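Local coordinates for protein response regulator aspartate phosphatase H (Bacillus subtilis, PDB 3Q15) that dephosphorylates the sporulation phosphotransferase Spo0F and also acts on the competence regulator ComA, helping to keep competence and sporulation apart in time, at residues K155-S160 with Y192-H197; L176-T181 with M213-D218; W269-C272 with Q278-F281; Y299-L304 with S324-K329. All coordinates share one frame; numbering follows the deposited sequence.

In the fold
Running from the N terminus, contact 1 closes a loop of 31 residues, mostly helical, by bringing the start of helix 157-172 against the end of helix 178-194. Contact 2 opens inside that loop and closes beyond it, so the two cross: contact 1 uses the C-terminal end of helix 178-194 and contact 2 its N-terminal end, where it meets the end of helix 198-214. Together they join successive helices of the TPR domain at both ends of helix 178-194. Contact 3 follows in series, closing the hairpin of helices 260-273 and 277-290 in the predicted TPR 5 repeat. Contact 4 comes last, pairing helix 299-310 with helix 316-328, its centre about 19 Å from that of contact 3.

Contact 1: K155-S160 with Y192-H197; sequences KQTHVS and YDDFKH
The imidazole of His158 carries the phenyl ring of Phe195 over one face in an offset stack, the centroids 4.7 Å apart and the planes inclined by 23°. Phe195 CZ stands over the imidazole, displaced toward its rim, 3.3 Å from His158 CE1. Tyr117 of the second subunit meets the His158 ring edge-to-face, and Tyr376 of that subunit is hydrogen-bonded to His158 ND1. Beside the stack, the methyl of Thr157 approaches the Phe195 ring obliquely, Thr157 CG2 lying 3.3 Å from Phe195 CE2. With Thr157 CG2 anti to the backbone N, the hydroxyl branches off beside that N (chi1 -49°) toward the carboxylate of Asp194. Thr157 OG1 donates to Asp194 OD2 over 2.9 Å, on the anti side of the carboxylate and 23° out of its plane. The same hydroxyl is also hydrogen-bonded to a glycerol. Without the imidazole, as with an alanine here, Phe195 would probably lose its stacking partner and Tyr376 of the second subunit its mate on this chain. Asp194 and Phe195 stand at the end of helix 178-194, which closes with a Schellman motif at Lys196 (positive phi). The chemistry is thus divided between neighbouring residues: Thr157 and Asp194 make the polar link, while His158 joins an aromatic stack to a hydrogen bond across the subunit interface.

Contact 2: L176-T181 with M213-D218; sequences LYSIRT and MDIQND. With SO4 (sulfate ion), chain F.
Ile215 and Ile179 slant across one another, their CD1 methyls meeting at 4.0 Å, while Asn217 stands at about a right angle to Ile179. That amide presents its nitrogen, and Asn217 ND2 lies 3.8 Å from Ile179 CD1, a van der Waals contact. Its oxygen is used differently, OD1 capping the backbone N of Phe220 at the start of helix 218-235. Ser178 completes the patch: its OG is 3.5 Å from Ile215 CG2, and Ile215 CD1 lies nearly as close. Ile215 has CG1 between its backbone N and carbonyl carbon (chi1 58°), which lets both of its branches lie against the serine. Here the first turn of helix 178-194 packs on the C-terminal end of helix 198-214, whose chain turns at Gln216 through a Schellman motif. These are successive antiparallel helices of the TPR domain. Next to Ile179 in sequence, Arg180 points elsewhere, its guanidinium edge meeting a sulfate, probably from the crystallisation medium, with the sulfur in plane. Arg180 NH2 donates to sulfate O3 at 3.0 Å, nearly straight (170°), whereas NH1 reaches O1 at a more bent 138°. Glu142 forms a salt bridge to the same guanidinium, and Phe145 makes a cation-pi contact with it.

Contact 3: W269-C272 with Q278-F281; sequences WTLC and QKAF
Leu271 meets the second helix first at its CB, which lies 3.7 Å from the methyl carbon of Ala280. Ala280 CA is also near this CB, so the leucine rests against the backbone of helix 277-290 at the root of its side chain. From there CG stands anti to the carbonyl carbon, beside the backbone N (chi1 -74°), and the chain forks at CG. The CD1 branch does the touching, Leu271 CD1 reaching Lys279 CG at 3.8 Å and lying close to CD and CE farther along. Because Lys279 is extended, its CG, CD and CE pass the one leucine methyl in turn, the side chains crossing at a slant. The contact thus uses the apolar stem of a residue whose amino group lies beyond it. Cys272 SG reaches the same alanine methyl, 3.5 Å from Ala280 CB, from a direction roughly at right angles to Leu271 CB. Ala280 CB therefore fits into the corner the two form, and the small residue permits a close backbone approach: Leu271 CA and Ala280 CA are 5.4 Å apart. Around this core, Leu271 also touches Val242 of helix 238-255, and Cys272 touches Tyr310 of helix 299-310. With five residues between the segments and an alanine at the tight point, the arrangement is that of a helical hairpin, consistent with the paired antiparallel helices of the predicted TPR 5 repeat.

Contact 4: Y299-L304 with S324-K329; sequences YKELFL and SYFEKK
Glu301 and Leu302 carry this contact, and the residue before them, Lys300, acts on it indirectly: its NZ forms a salt bridge with Glu301 OE1, 3.6 Å away, within the same helix. Glu301 itself touches two aromatic side chains. Its CB packs on Phe326, 3.4 Å from CZ, with CE1 almost as near, and approaches that ring obliquely. Turning at chi2 (75°), the chain beyond CG swings the carboxylate alongside Tyr325, while Glu301 CG itself is 3.9 Å from Tyr325 CD2. Glu301 OE1 is 3.7 Å from Tyr325 CE2. Although the two side chains run at about a right angle, the carboxylate and phenol planes differ by just 10°. The phenol oxygen has a weak hydrogen bond from Lys329 in its own segment, while Lys300 probably offsets part of the charge of the buried glutamate. Cutting Glu301 back to an alanine is likely to leave Lys300 without this salt-bridge partner and to open a gap alongside the Tyr325 ring. Leu302 comes next and adds a looser apolar contact, its CD1 4.4 Å from Phe326 CZ. Phe326 is held further by Tyr334, whose ring meets it edge-to-face, and Leu302 also reaches Tyr334 on helix 332-348. The local axes pass 11.9 Å apart with their directions at 152°, a spacing bridged by large side chains: helices 299-310 and 316-328 form an antiparallel helical hairpin within the C-terminal helical array of this TPR-containing protein.

Contact 1: K155-S160 with Y192-H197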
# COMPACT_ATOMS: atom_id res chain seq x y z
N LYS A 155 0.35 -9.39 1.25
CA LYS A 155 0.96 -9.49 -0.07
C LYS A 155 1.00 -8.14 -0.78
O LYS A 155 1.01 -8.08 -2.01
CB LYS A 155 0.25 -10.53 -0.94
CG LYS A 155 0.62 -11.97 -0.60
CD LYS A 155 -0.60 -12.76 -0.15
CE LYS A 155 -0.29 -14.24 -0.01
NZ LYS A 155 -1.50 -15.04 0.34
N GLN A 156 1.03 -7.06 -0.01
CA GLN A 156 1.28 -5.73 -0.56
C GLN A 156 2.76 -5.47 -0.32
O GLN A 156 3.14 -4.67 0.54
CB GLN A 156 0.41 -4.68 0.13
CG GLN A 156 -1.07 -5.04 0.24
CD GLN A 156 -1.73 -5.22 -1.11
OE1 GLN A 156 -1.74 -6.32 -1.67
NE2 GLN A 156 -2.29 -4.14 -1.65
N THR A 157 3.58 -6.19 -1.08
CA THR A 157 5.01 -6.30 -0.81
C THR A 157 5.79 -5.01 -1.03
O THR A 157 6.77 -4.74 -0.33
CB THR A 157 5.63 -7.45 -1.63
OG1 THR A 157 4.82 -8.63 -1.48
CG2 THR A 157 7.06 -7.75 -1.19
N HIS A 158 5.37 -4.20 -2.01
CA HIS A 158 6.02 -2.91 -2.25
C HIS A 158 5.80 -1.96 -1.09
O HIS A 158 6.72 -1.27 -0.64
CB HIS A 158 5.50 -2.27 -3.54
CG HIS A 158 5.97 -2.94 -4.78
ND1 HIS A 158 7.29 -3.27 -5.00
CD2 HIS A 158 5.29 -3.35 -5.89
CE1 HIS A 158 7.41 -3.86 -6.18
NE2 HIS A 158 6.21 -3.92 -6.74
N VAL A 159 4.56 -1.92 -0.61
CA VAL A 159 4.20 -1.07 0.51
C VAL A 159 4.88 -1.57 1.77
O VAL A 159 5.31 -0.78 2.61
CB VAL A 159 2.67 -1.04 0.73
CG1 VAL A 159 2.32 -0.18 1.94
CG2 VAL A 159 1.98 -0.53 -0.52
N SER A 160 5.00 -2.88 1.89
CA SER A 160 5.70 -3.48 3.02
C SER A 160 7.15 -3.01 3.04
O SER A 160 7.68 -2.64 4.08
CB SER A 160 5.65 -5.00 2.92
OG SER A 160 6.33 -5.60 4.01
N TYR A 192 11.70 -9.51 -0.85
CA TYR A 192 12.38 -9.83 -2.10
C TYR A 192 11.98 -11.21 -2.60
O TYR A 192 11.79 -11.40 -3.80
CB TYR A 192 13.89 -9.73 -1.94
CG TYR A 192 14.42 -8.33 -2.08
CD1 TYR A 192 14.19 -7.60 -3.24
CD2 TYR A 192 15.15 -7.73 -1.06
CE1 TYR A 192 14.67 -6.31 -3.38
CE2 TYR A 192 15.63 -6.44 -1.19
CZ TYR A 192 15.39 -5.74 -2.35
OH TYR A 192 15.86 -4.46 -2.50
N ASP A 193 11.87 -12.16 -1.68
CA ASP A 193 11.46 -13.52 -2.01
C ASP A 193 10.11 -13.53 -2.75
O ASP A 193 9.92 -14.32 -3.67
CB ASP A 193 11.38 -14.39 -0.76
CG ASP A 193 12.75 -14.73 -0.20
OD1 ASP A 193 13.77 -14.50 -0.89
OD2 ASP A 193 12.82 -15.25 0.93
N ASP A 194 9.20 -12.64 -2.35
CA ASP A 194 7.89 -12.54 -2.99
C ASP A 194 8.00 -12.26 -4.49
O ASP A 194 7.12 -12.64 -5.26
CB ASP A 194 7.03 -11.46 -2.33
CG ASP A 194 6.34 -11.94 -1.07
OD1 ASP A 194 6.35 -13.16 -0.81
OD2 ASP A 194 5.78 -11.10 -0.35
N PHE A 195 9.08 -11.61 -4.90
CA PHE A 195 9.30 -11.31 -6.31
C PHE A 195 10.30 -12.28 -6.92
O PHE A 195 10.79 -12.07 -8.03
CB PHE A 195 9.78 -9.87 -6.49
CG PHE A 195 8.82 -8.84 -5.98
CD1 PHE A 195 7.68 -8.53 -6.70
CD2 PHE A 195 9.05 -8.19 -4.78
CE1 PHE A 195 6.78 -7.58 -6.23
CE2 PHE A 195 8.16 -7.25 -4.31
CZ PHE A 195 7.02 -6.94 -5.03
N LYS A 196 10.61 -13.35 -6.18
CA LYS A 196 11.55 -14.38 -6.63
C LYS A 196 12.96 -13.83 -6.83
O LYS A 196 13.73 -14.38 -7.60
CB LYS A 196 11.07 -15.03 -7.93
CG LYS A 196 9.60 -15.44 -7.93
CD LYS A 196 9.30 -16.43 -6.83
CE LYS A 196 7.84 -16.85 -6.88
NZ LYS A 196 7.49 -17.82 -5.81
N HIS A 197 13.28 -12.74 -6.14
CA HIS A 197 14.62 -12.18 -6.22
C HIS A 197 15.47 -12.61 -5.03
O HIS A 197 15.89 -11.79 -4.22
CB HIS A 197 14.58 -10.66 -6.32
CG HIS A 197 14.38 -10.15 -7.71
ND1 HIS A 197 13.22 -9.56 -8.13
CD2 HIS A 197 15.21 -10.16 -8.78
CE1 HIS A 197 13.33 -9.21 -9.40
NE2 HIS A 197 14.53 -9.57 -9.82

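Contact 2: L176-T181 with M213-D218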
# COMPACT_ATOMS: atom_id res chain seq x y z
N LEU A 176 21.57 -0.46 19.92
CA LEU A 176 21.09 -1.38 20.95
C LEU A 176 19.89 -2.20 20.47
O LEU A 176 19.56 -3.23 21.04
CB LEU A 176 20.75 -0.61 22.23
CG LEU A 176 21.90 0.18 22.88
CD1 LEU A 176 21.40 1.00 24.06
CD2 LEU A 176 23.04 -0.74 23.30
N TYR A 177 19.24 -1.73 19.41
CA TYR A 177 18.08 -2.43 18.85
C TYR A 177 18.48 -3.42 17.77
O TYR A 177 17.93 -3.41 16.67
CB TYR A 177 17.06 -1.42 18.31
CG TYR A 177 16.22 -0.76 19.38
CD1 TYR A 177 16.69 0.33 20.09
CD2 TYR A 177 14.95 -1.24 19.68
CE1 TYR A 177 15.92 0.94 21.06
CE2 TYR A 177 14.17 -0.64 20.66
CZ TYR A 177 14.66 0.45 21.35
OH TYR A 177 13.89 1.04 22.32
N SER A 178 19.43 -4.30 18.09
CA SER A 178 19.94 -5.26 17.12
C SER A 178 18.90 -6.31 16.74
O SER A 178 18.79 -6.69 15.58
CB SER A 178 21.21 -5.94 17.65
OG SER A 178 20.98 -6.54 18.92
N ILE A 179 18.14 -6.76 17.73
CA ILE A 179 17.08 -7.74 17.48
C ILE A 179 16.11 -7.26 16.40
O ILE A 179 15.83 -7.97 15.44
CB ILE A 179 16.30 -8.08 18.77
CG1 ILE A 179 17.22 -8.77 19.78
CG2 ILE A 179 15.09 -8.94 18.46
CD1 ILE A 179 17.90 -10.01 19.24
N ARG A 180 15.58 -6.05 16.58
CA ARG A 180 14.66 -5.47 15.60
C ARG A 180 15.34 -5.30 14.25
O ARG A 180 14.68 -5.37 13.21
CB ARG A 180 14.12 -4.12 16.09
CG ARG A 180 12.89 -4.21 16.98
CD ARG A 180 11.68 -4.70 16.21
NE ARG A 180 10.44 -4.56 16.97
CZ ARG A 180 9.61 -5.55 17.26
NH1 ARG A 180 9.87 -6.79 16.86
NH2 ARG A 180 8.51 -5.31 17.96
N THR A 181 16.65 -5.07 14.27
CA THR A 181 17.42 -4.89 13.05
C THR A 181 17.48 -6.19 12.27
O THR A 181 17.32 -6.22 11.06
CB THR A 181 18.86 -4.41 13.37
OG1 THR A 181 18.80 -3.13 14.02
CG2 THR A 181 19.69 -4.29 12.10
N MET A 213 25.62 -13.04 15.15
CA MET A 213 26.81 -13.64 15.74
C MET A 213 27.54 -12.67 16.66
O MET A 213 28.13 -13.08 17.66
CB MET A 213 27.74 -14.19 14.67
CG MET A 213 27.39 -15.60 14.21
SD MET A 213 28.60 -16.29 13.06
CE MET A 213 28.08 -18.00 13.01
N ASP A 214 27.51 -11.39 16.32
CA ASP A 214 28.11 -10.36 17.16
C ASP A 214 27.44 -10.32 18.53
O ASP A 214 28.11 -10.32 19.56
CB ASP A 214 28.04 -8.99 16.49
CG ASP A 214 29.05 -8.83 15.36
OD1 ASP A 214 28.66 -8.39 14.26
OD2 ASP A 214 30.24 -9.14 15.57
N ILE A 215 26.11 -10.30 18.53
CA ILE A 215 25.36 -10.25 19.79
C ILE A 215 25.25 -11.63 20.43
O ILE A 215 24.57 -11.79 21.45
CB ILE A 215 23.95 -9.67 19.58
CG1 ILE A 215 23.17 -10.50 18.56
CG2 ILE A 215 24.03 -8.21 19.15
CD1 ILE A 215 21.80 -9.95 18.27
N GLN A 216 25.91 -12.61 19.84
CA GLN A 216 25.90 -13.98 20.35
C GLN A 216 24.50 -14.47 20.69
O GLN A 216 24.24 -14.95 21.79
CB GLN A 216 26.82 -14.12 21.57
CG GLN A 216 28.30 -14.00 21.24
CD GLN A 216 29.20 -14.12 22.46
OE1 GLN A 216 28.75 -13.94 23.60
NE2 GLN A 216 30.47 -14.41 22.24
N ASN A 217 23.59 -14.35 19.72
CA ASN A 217 22.24 -14.88 19.87
C ASN A 217 22.08 -16.15 19.04
O ASN A 217 21.96 -16.09 17.82
CB ASN A 217 21.20 -13.83 19.46
CG ASN A 217 19.78 -14.27 19.76
OD1 ASN A 217 19.35 -15.36 19.35
ND2 ASN A 217 19.04 -13.44 20.48
N ASP A 218 22.08 -17.30 19.71
CA ASP A 218 22.06 -18.59 19.03
C ASP A 218 20.82 -18.80 18.16
O ASP A 218 20.92 -19.25 17.02
CB ASP A 218 22.20 -19.73 20.03
CG ASP A 218 23.52 -19.69 20.78
OD1 ASP A 218 23.51 -19.94 22.00
OD2 ASP A 218 24.56 -19.40 20.15
S SO4 F . 7.33 -8.86 18.56
O1 SO4 F . 8.75 -8.86 18.87
O2 SO4 F . 6.67 -9.95 19.27
O3 SO4 F . 6.74 -7.58 18.96
O4 SO4 F . 7.15 -9.04 17.12

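Contact 3: W269-C272 with Q278-F281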
# COMPACT_ATOMS: atom_id res chain seq x y z
N TRP A 269 14.21 -31.81 1.61
CA TRP A 269 13.64 -31.39 0.34
C TRP A 269 14.75 -31.08 -0.66
O TRP A 269 14.71 -31.52 -1.80
CB TRP A 269 12.76 -30.16 0.53
CG TRP A 269 11.94 -29.80 -0.67
CD1 TRP A 269 11.45 -30.65 -1.61
CD2 TRP A 269 11.53 -28.48 -1.06
NE1 TRP A 269 10.75 -29.95 -2.56
CE2 TRP A 269 10.78 -28.62 -2.25
CE3 TRP A 269 11.71 -27.20 -0.52
CZ2 TRP A 269 10.22 -27.53 -2.91
CZ3 TRP A 269 11.15 -26.12 -1.18
CH2 TRP A 269 10.41 -26.29 -2.36
N THR A 270 15.75 -30.32 -0.21
CA THR A 270 16.86 -29.94 -1.07
C THR A 270 17.63 -31.15 -1.56
O THR A 270 18.03 -31.22 -2.72
CB THR A 270 17.84 -29.00 -0.34
OG1 THR A 270 17.14 -27.82 0.08
CG2 THR A 270 18.98 -28.59 -1.26
N LEU A 271 17.83 -32.12 -0.68
CA LEU A 271 18.53 -33.34 -1.04
C LEU A 271 17.73 -34.16 -2.05
O LEU A 271 18.30 -34.77 -2.95
CB LEU A 271 18.85 -34.16 0.21
CG LEU A 271 19.97 -33.60 1.08
CD1 LEU A 271 20.16 -34.42 2.35
CD2 LEU A 271 21.27 -33.53 0.28
N CYS A 272 16.41 -34.17 -1.88
CA CYS A 272 15.53 -34.90 -2.80
C CYS A 272 15.55 -34.30 -4.20
O CYS A 272 15.59 -35.01 -5.19
CB CYS A 272 14.10 -34.94 -2.26
SG CYS A 272 13.86 -36.01 -0.82
N GLN A 278 18.31 -41.10 -0.84
CA GLN A 278 18.68 -42.01 0.24
C GLN A 278 19.23 -41.24 1.44
O GLN A 278 18.88 -41.52 2.59
CB GLN A 278 19.69 -43.05 -0.24
CG GLN A 278 20.00 -44.13 0.79
CD GLN A 278 18.79 -44.99 1.13
OE1 GLN A 278 18.81 -45.74 2.10
NE2 GLN A 278 17.74 -44.88 0.33
N LYS A 279 20.08 -40.26 1.16
CA LYS A 279 20.61 -39.40 2.21
C LYS A 279 19.48 -38.59 2.82
O LYS A 279 19.44 -38.37 4.03
CB LYS A 279 21.69 -38.48 1.64
CG LYS A 279 22.32 -37.56 2.68
CD LYS A 279 23.41 -36.69 2.05
CE LYS A 279 24.02 -35.73 3.07
NZ LYS A 279 25.03 -34.83 2.44
N ALA A 280 18.55 -38.14 1.98
CA ALA A 280 17.42 -37.35 2.44
C ALA A 280 16.54 -38.14 3.40
O ALA A 280 16.14 -37.62 4.45
CB ALA A 280 16.60 -36.85 1.27
N PHE A 281 16.23 -39.38 3.05
CA PHE A 281 15.33 -40.20 3.86
C PHE A 281 15.80 -40.29 5.30
O PHE A 281 15.00 -40.41 6.22
CB PHE A 281 15.16 -41.59 3.25
CG PHE A 281 14.19 -41.64 2.10
CD1 PHE A 281 13.82 -40.47 1.45
CD2 PHE A 281 13.65 -42.84 1.68
CE1 PHE A 281 12.93 -40.51 0.39
CE2 PHE A 281 12.76 -42.88 0.62
CZ PHE A 281 12.40 -41.71 -0.02

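Contact 4: Y299-L304 with S324-K329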
# COMPACT_ATOMS: atom_id res chain seq x y z
N TYR A 299 4.78 -29.69 9.54
CA TYR A 299 5.99 -30.33 9.04
C TYR A 299 5.84 -31.84 8.98
O TYR A 299 6.48 -32.51 8.18
CB TYR A 299 7.22 -29.91 9.85
CG TYR A 299 7.63 -28.48 9.61
CD1 TYR A 299 8.29 -28.12 8.44
CD2 TYR A 299 7.35 -27.48 10.53
CE1 TYR A 299 8.65 -26.80 8.20
CE2 TYR A 299 7.71 -26.17 10.30
CZ TYR A 299 8.36 -25.83 9.13
OH TYR A 299 8.72 -24.53 8.90
N LYS A 300 4.97 -32.38 9.83
CA LYS A 300 4.68 -33.80 9.81
C LYS A 300 4.12 -34.21 8.45
O LYS A 300 4.51 -35.24 7.90
CB LYS A 300 3.69 -34.17 10.92
CG LYS A 300 3.59 -35.66 11.19
CD LYS A 300 2.80 -35.97 12.45
CE LYS A 300 1.31 -35.76 12.22
NZ LYS A 300 0.78 -36.70 11.20
N GLU A 301 3.21 -33.40 7.92
CA GLU A 301 2.57 -33.70 6.64
C GLU A 301 3.50 -33.42 5.47
O GLU A 301 3.44 -34.11 4.44
CB GLU A 301 1.27 -32.91 6.49
CG GLU A 301 0.07 -33.52 7.20
CD GLU A 301 0.10 -33.33 8.71
OE1 GLU A 301 -0.69 -34.00 9.41
OE2 GLU A 301 0.90 -32.49 9.19
N LEU A 302 4.35 -32.42 5.62
CA LEU A 302 5.37 -32.12 4.61
C LEU A 302 6.42 -33.24 4.55
O LEU A 302 6.87 -33.62 3.47
CB LEU A 302 6.04 -30.77 4.88
CG LEU A 302 5.29 -29.48 4.56
CD1 LEU A 302 4.65 -29.54 3.18
CD2 LEU A 302 4.25 -29.18 5.62
N PHE A 303 6.80 -33.75 5.71
CA PHE A 303 7.75 -34.86 5.75
C PHE A 303 7.15 -36.07 5.07
O PHE A 303 7.80 -36.72 4.26
CB PHE A 303 8.14 -35.21 7.19
CG PHE A 303 9.29 -34.41 7.72
CD1 PHE A 303 10.54 -34.50 7.13
CD2 PHE A 303 9.13 -33.57 8.81
CE1 PHE A 303 11.61 -33.76 7.63
CE2 PHE A 303 10.19 -32.83 9.31
CZ PHE A 303 11.44 -32.93 8.71
N LEU A 304 5.90 -36.38 5.41
CA LEU A 304 5.23 -37.54 4.84
C LEU A 304 5.09 -37.41 3.32
O LEU A 304 5.15 -38.41 2.60
CB LEU A 304 3.87 -37.75 5.50
CG LEU A 304 3.92 -38.19 6.96
CD1 LEU A 304 2.53 -38.23 7.58
CD2 LEU A 304 4.61 -39.55 7.09
N SER A 324 -5.64 -33.96 0.17
CA SER A 324 -7.03 -33.87 0.61
C SER A 324 -7.09 -33.26 2.01
O SER A 324 -7.96 -32.44 2.31
CB SER A 324 -7.68 -35.25 0.60
OG SER A 324 -9.00 -35.18 1.11
N TYR A 325 -6.15 -33.68 2.86
CA TYR A 325 -6.05 -33.14 4.21
C TYR A 325 -5.77 -31.65 4.17
O TYR A 325 -6.39 -30.87 4.89
CB TYR A 325 -4.93 -33.85 4.97
CG TYR A 325 -4.73 -33.33 6.38
CD1 TYR A 325 -5.59 -33.70 7.40
CD2 TYR A 325 -3.68 -32.48 6.69
CE1 TYR A 325 -5.42 -33.24 8.68
CE2 TYR A 325 -3.50 -32.01 7.97
CZ TYR A 325 -4.37 -32.39 8.96
OH TYR A 325 -4.20 -31.93 10.25
N PHE A 326 -4.82 -31.26 3.32
CA PHE A 326 -4.48 -29.85 3.15
C PHE A 326 -5.69 -29.06 2.63
O PHE A 326 -5.97 -27.96 3.10
CB PHE A 326 -3.31 -29.70 2.18
CG PHE A 326 -1.98 -30.12 2.75
CD1 PHE A 326 -1.76 -30.12 4.12
CD2 PHE A 326 -0.95 -30.53 1.92
CE1 PHE A 326 -0.54 -30.50 4.64
CE2 PHE A 326 0.27 -30.91 2.43
CZ PHE A 326 0.48 -30.90 3.80
N GLU A 327 -6.39 -29.64 1.65
CA GLU A 327 -7.59 -29.02 1.10
C GLU A 327 -8.57 -28.69 2.22
O GLU A 327 -9.18 -27.62 2.23
CB GLU A 327 -8.26 -29.95 0.09
CG GLU A 327 -7.92 -29.65 -1.36
CD GLU A 327 -8.62 -28.40 -1.88
OE1 GLU A 327 -8.22 -27.89 -2.94
OE2 GLU A 327 -9.57 -27.94 -1.22
N LYS A 328 -8.72 -29.62 3.15
CA LYS A 328 -9.69 -29.49 4.23
C LYS A 328 -9.38 -28.28 5.11
O LYS A 328 -10.27 -27.49 5.42
CB LYS A 328 -9.73 -30.77 5.06
CG LYS A 328 -11.12 -31.12 5.60
CD LYS A 328 -11.16 -32.55 6.10
CE LYS A 328 -12.58 -32.98 6.44
NZ LYS A 328 -12.65 -34.42 6.84
N LYS A 329 -8.12 -28.14 5.52
CA LYS A 329 -7.72 -27.02 6.36
C LYS A 329 -7.37 -25.77 5.56
O LYS A 329 -6.75 -24.84 6.08
CB LYS A 329 -6.55 -27.42 7.26
CG LYS A 329 -6.95 -28.29 8.44
CD LYS A 329 -5.78 -28.51 9.39
CE LYS A 329 -6.25 -29.04 10.73
NZ LYS A 329 -6.98 -30.33 10.60